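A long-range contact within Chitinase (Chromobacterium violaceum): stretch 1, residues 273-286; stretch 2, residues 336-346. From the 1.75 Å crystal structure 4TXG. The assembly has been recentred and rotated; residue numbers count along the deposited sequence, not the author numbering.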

# COMPACT_ATOMS: atom_id res chain seq x y z
N GLY A 273 14.89 9.96 -9.56
CA GLY A 273 14.23 9.84 -8.26
C GLY A 273 14.70 8.66 -7.42
O GLY A 273 15.90 8.48 -7.20
N PHE A 274 13.75 7.87 -6.94
CA PHE A 274 14.06 6.68 -6.14
C PHE A 274 14.98 5.69 -6.86
O PHE A 274 15.78 5.01 -6.23
CB PHE A 274 12.76 5.96 -5.75
CG PHE A 274 12.11 6.50 -4.50
CD1 PHE A 274 12.65 6.25 -3.26
CD2 PHE A 274 10.93 7.22 -4.58
CE1 PHE A 274 12.04 6.73 -2.10
CE2 PHE A 274 10.31 7.70 -3.43
CZ PHE A 274 10.87 7.45 -2.20
N TYR A 275 14.83 5.56 -8.18
CA TYR A 275 15.62 4.56 -8.89
C TYR A 275 17.11 4.86 -8.81
O TYR A 275 17.93 3.98 -8.49
CB TYR A 275 15.19 4.47 -10.35
CG TYR A 275 13.77 4.01 -10.55
CD1 TYR A 275 13.42 2.68 -10.34
CD2 TYR A 275 12.78 4.90 -10.94
CE1 TYR A 275 12.12 2.24 -10.52
CE2 TYR A 275 11.47 4.48 -11.14
CZ TYR A 275 11.15 3.15 -10.92
OH TYR A 275 9.86 2.71 -11.11
N SER A 276 17.47 6.12 -9.06
CA SER A 276 18.88 6.49 -9.09
C SER A 276 19.40 6.70 -7.66
O SER A 276 20.58 6.52 -7.40
CB SER A 276 19.09 7.74 -9.96
OG SER A 276 18.16 8.75 -9.63
N MET A 277 18.50 7.05 -6.74
CA MET A 277 18.90 7.27 -5.35
C MET A 277 19.24 5.94 -4.67
O MET A 277 20.14 5.90 -3.83
CB MET A 277 17.80 8.01 -4.57
CG MET A 277 18.14 8.29 -3.09
SD MET A 277 17.55 7.00 -1.94
CE MET A 277 15.83 7.43 -1.90
N THR A 278 18.53 4.86 -5.03
CA THR A 278 18.78 3.57 -4.38
C THR A 278 19.74 2.66 -5.12
O THR A 278 20.34 1.79 -4.51
CB THR A 278 17.47 2.77 -4.16
OG1 THR A 278 16.83 2.50 -5.42
CG2 THR A 278 16.51 3.55 -3.27
N VAL A 279 19.87 2.83 -6.44
CA VAL A 279 20.71 1.93 -7.23
C VAL A 279 21.56 2.74 -8.21
O VAL A 279 21.03 3.53 -8.98
CB VAL A 279 19.86 0.88 -8.01
CG1 VAL A 279 20.75 -0.02 -8.89
CG2 VAL A 279 19.03 0.02 -7.05
N ASN A 280 22.87 2.56 -8.14
CA ASN A 280 23.78 3.20 -9.09
C ASN A 280 23.53 2.71 -10.51
O ASN A 280 22.95 1.65 -10.72
CB ASN A 280 25.24 2.92 -8.72
CG ASN A 280 25.63 3.51 -7.39
OD1 ASN A 280 25.36 4.67 -7.11
ND2 ASN A 280 26.27 2.70 -6.55
N ALA A 281 24.00 3.47 -11.48
CA ALA A 281 23.83 3.10 -12.88
C ALA A 281 24.49 1.76 -13.21
O ALA A 281 24.11 1.10 -14.18
CB ALA A 281 24.39 4.19 -13.78
N ASP A 282 25.47 1.33 -12.40
CA ASP A 282 26.15 0.06 -12.66
C ASP A 282 25.50 -1.14 -11.97
O ASP A 282 26.04 -2.25 -11.99
CB ASP A 282 27.63 0.15 -12.26
CG ASP A 282 27.85 0.25 -10.76
OD1 ASP A 282 26.86 0.31 -9.99
OD2 ASP A 282 29.02 0.31 -10.34
N GLY A 283 24.35 -0.91 -11.34
CA GLY A 283 23.62 -2.00 -10.74
C GLY A 283 23.89 -2.25 -9.26
O GLY A 283 23.19 -3.04 -8.64
N THR A 284 24.91 -1.60 -8.70
CA THR A 284 25.16 -1.74 -7.27
C THR A 284 24.26 -0.80 -6.47
O THR A 284 23.78 0.21 -6.98
CB THR A 284 26.62 -1.45 -6.90
OG1 THR A 284 26.98 -0.13 -7.34
CG2 THR A 284 27.55 -2.47 -7.55
N VAL A 285 24.02 -1.15 -5.21
CA VAL A 285 23.21 -0.30 -4.34
C VAL A 285 23.91 1.03 -4.07
O VAL A 285 25.12 1.06 -3.81
CB VAL A 285 22.88 -1.02 -3.01
CG1 VAL A 285 22.17 -0.09 -2.05
CG2 VAL A 285 22.03 -2.26 -3.28
N ASN A 286 23.15 2.12 -4.15
CA ASN A 286 23.70 3.47 -3.98
C ASN A 286 23.72 3.88 -2.51
O ASN A 286 22.82 4.57 -2.04
CB ASN A 286 22.88 4.47 -4.79
CG ASN A 286 23.48 5.87 -4.80
OD1 ASN A 286 24.51 6.14 -4.18
ND2 ASN A 286 22.85 6.77 -5.54
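Stretch 2 (336-346) GSLNKGYVALL

Stretch 2 is helical from Leu338 through Leu346, and the helix continues later in the chain. Its axis crosses that of the stretch 1 helix, which ends at Thr278, at 83°, with a closest approach of 9.7 Å. At such a steep angle only a small patch of each helix can meet, and the loop after Thr278 supplies much of the remaining contact.

The backbones come nearest at Gly341, whose CA lies 5.0 Å from Thr278 CA. Glycine suits this place: a CB here would point toward stretch 1 and clash with Val279 CG2, which instead rests 4.1 Å from Gly341 CA. Val279, the first residue to leave helical angles, takes chi1 t; its CG1 lies 3.6 Å from Ser337 CB, while its CG2 also reaches Leu338 CD2 at 4.1 Å.

Leu338 (m, t) starts sideways from its CA, but its end turns nearer, placing CD2 3.9 Å from Tyr275 CD1, at the edge of the ring. One helical turn beyond Gly341, Leu345 points toward stretch 1. With chi1 t and chi2 p, it sets CD2 3.9 Å from Phe274 CE1 and CD1 4.0 Å from Met277 CE. These apolar chains fill buried space without polar demands.

Thr278 serves both chemistries. In the p rotamer its OG1 donates to Phe274 O (2.8 Å), a bond back to its own helix, and accepts from a water that also donates to Leu338 O; its CG2 packs 4.0 Å from Leu345 CD2.

Farther along, Val285 (t) places CG1 3.6 Å from Ala344 CB, where the small methyl permits close approach. The one direct hydrogen bond between the stretches is short: Ser337, chi1 m, donates from OG to Gly283 O at 2.5 Å. Gly283 closes a type I turn with positive phi, a conformation suited to glycine.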

# COMPACT_ATOMS: atom_id res chain seq x y z
N GLY A 336 17.34 -6.04 -11.88
CA GLY A 336 17.91 -7.06 -11.02
C GLY A 336 18.41 -6.56 -9.67
O GLY A 336 18.73 -7.35 -8.78
N SER A 337 18.47 -5.24 -9.53
CA SER A 337 19.05 -4.60 -8.35
C SER A 337 18.03 -3.90 -7.46
O SER A 337 18.36 -3.53 -6.34
CB SER A 337 20.09 -3.56 -8.77
OG SER A 337 21.10 -4.17 -9.56
N LEU A 338 16.83 -3.67 -7.98
CA LEU A 338 15.87 -2.84 -7.25
C LEU A 338 15.45 -3.44 -5.92
O LEU A 338 15.17 -2.70 -4.96
CB LEU A 338 14.63 -2.58 -8.11
CG LEU A 338 14.89 -1.64 -9.29
CD1 LEU A 338 13.65 -1.48 -10.16
CD2 LEU A 338 15.37 -0.28 -8.79
N ASN A 339 15.38 -4.76 -5.82
CA ASN A 339 15.00 -5.35 -4.54
C ASN A 339 16.06 -5.09 -3.47
O ASN A 339 15.72 -4.70 -2.35
CB ASN A 339 14.77 -6.86 -4.68
CG ASN A 339 13.37 -7.17 -5.16
OD1 ASN A 339 12.45 -7.32 -4.36
ND2 ASN A 339 13.20 -7.23 -6.48
N LYS A 340 17.33 -5.32 -3.79
CA LYS A 340 18.42 -5.02 -2.85
C LYS A 340 18.46 -3.53 -2.50
O LYS A 340 18.73 -3.15 -1.35
CB LYS A 340 19.77 -5.44 -3.43
CG LYS A 340 19.88 -6.92 -3.67
CD LYS A 340 19.86 -7.68 -2.37
CE LYS A 340 21.27 -8.00 -1.91
NZ LYS A 340 22.02 -8.98 -2.78
N GLY A 341 18.21 -2.68 -3.49
CA GLY A 341 18.24 -1.25 -3.27
C GLY A 341 17.14 -0.81 -2.32
O GLY A 341 17.33 0.07 -1.48
N TYR A 342 15.98 -1.44 -2.45
CA TYR A 342 14.82 -1.06 -1.64
C TYR A 342 14.99 -1.54 -0.21
O TYR A 342 14.66 -0.83 0.75
CB TYR A 342 13.57 -1.65 -2.26
CG TYR A 342 12.25 -1.20 -1.68
CD1 TYR A 342 11.88 0.14 -1.67
CD2 TYR A 342 11.35 -2.13 -1.19
CE1 TYR A 342 10.64 0.53 -1.19
CE2 TYR A 342 10.12 -1.75 -0.71
CZ TYR A 342 9.77 -0.43 -0.70
OH TYR A 342 8.54 -0.07 -0.21
N VAL A 343 15.51 -2.76 -0.06
CA VAL A 343 15.80 -3.28 1.28
C VAL A 343 16.85 -2.40 1.96
O VAL A 343 16.71 -2.06 3.14
CB VAL A 343 16.26 -4.74 1.21
CG1 VAL A 343 16.86 -5.18 2.53
CG2 VAL A 343 15.08 -5.63 0.84
N ALA A 344 17.89 -2.01 1.22
CA ALA A 344 18.90 -1.12 1.79
C ALA A 344 18.32 0.24 2.20
O ALA A 344 18.67 0.79 3.24
CB ALA A 344 20.05 -0.92 0.80
N LEU A 345 17.43 0.78 1.36
CA LEU A 345 16.77 2.04 1.69
C LEU A 345 15.99 1.93 3.01
O LEU A 345 16.14 2.75 3.90
CB LEU A 345 15.82 2.45 0.55
CG LEU A 345 14.91 3.63 0.88
CD1 LEU A 345 15.75 4.88 1.12
CD2 LEU A 345 13.88 3.87 -0.23
N LEU A 346 15.17 0.89 3.13
CA LEU A 346 14.32 0.76 4.31
C LEU A 346 15.13 0.45 5.57
O LEU A 346 14.83 0.96 6.65
CB LEU A 346 13.26 -0.32 4.09
CG LEU A 346 12.26 -0.01 2.96
CD1 LEU A 346 11.23 -1.11 2.81
CD2 LEU A 346 11.59 1.35 3.19
O HOH W 1 15.01 0.23 -5.20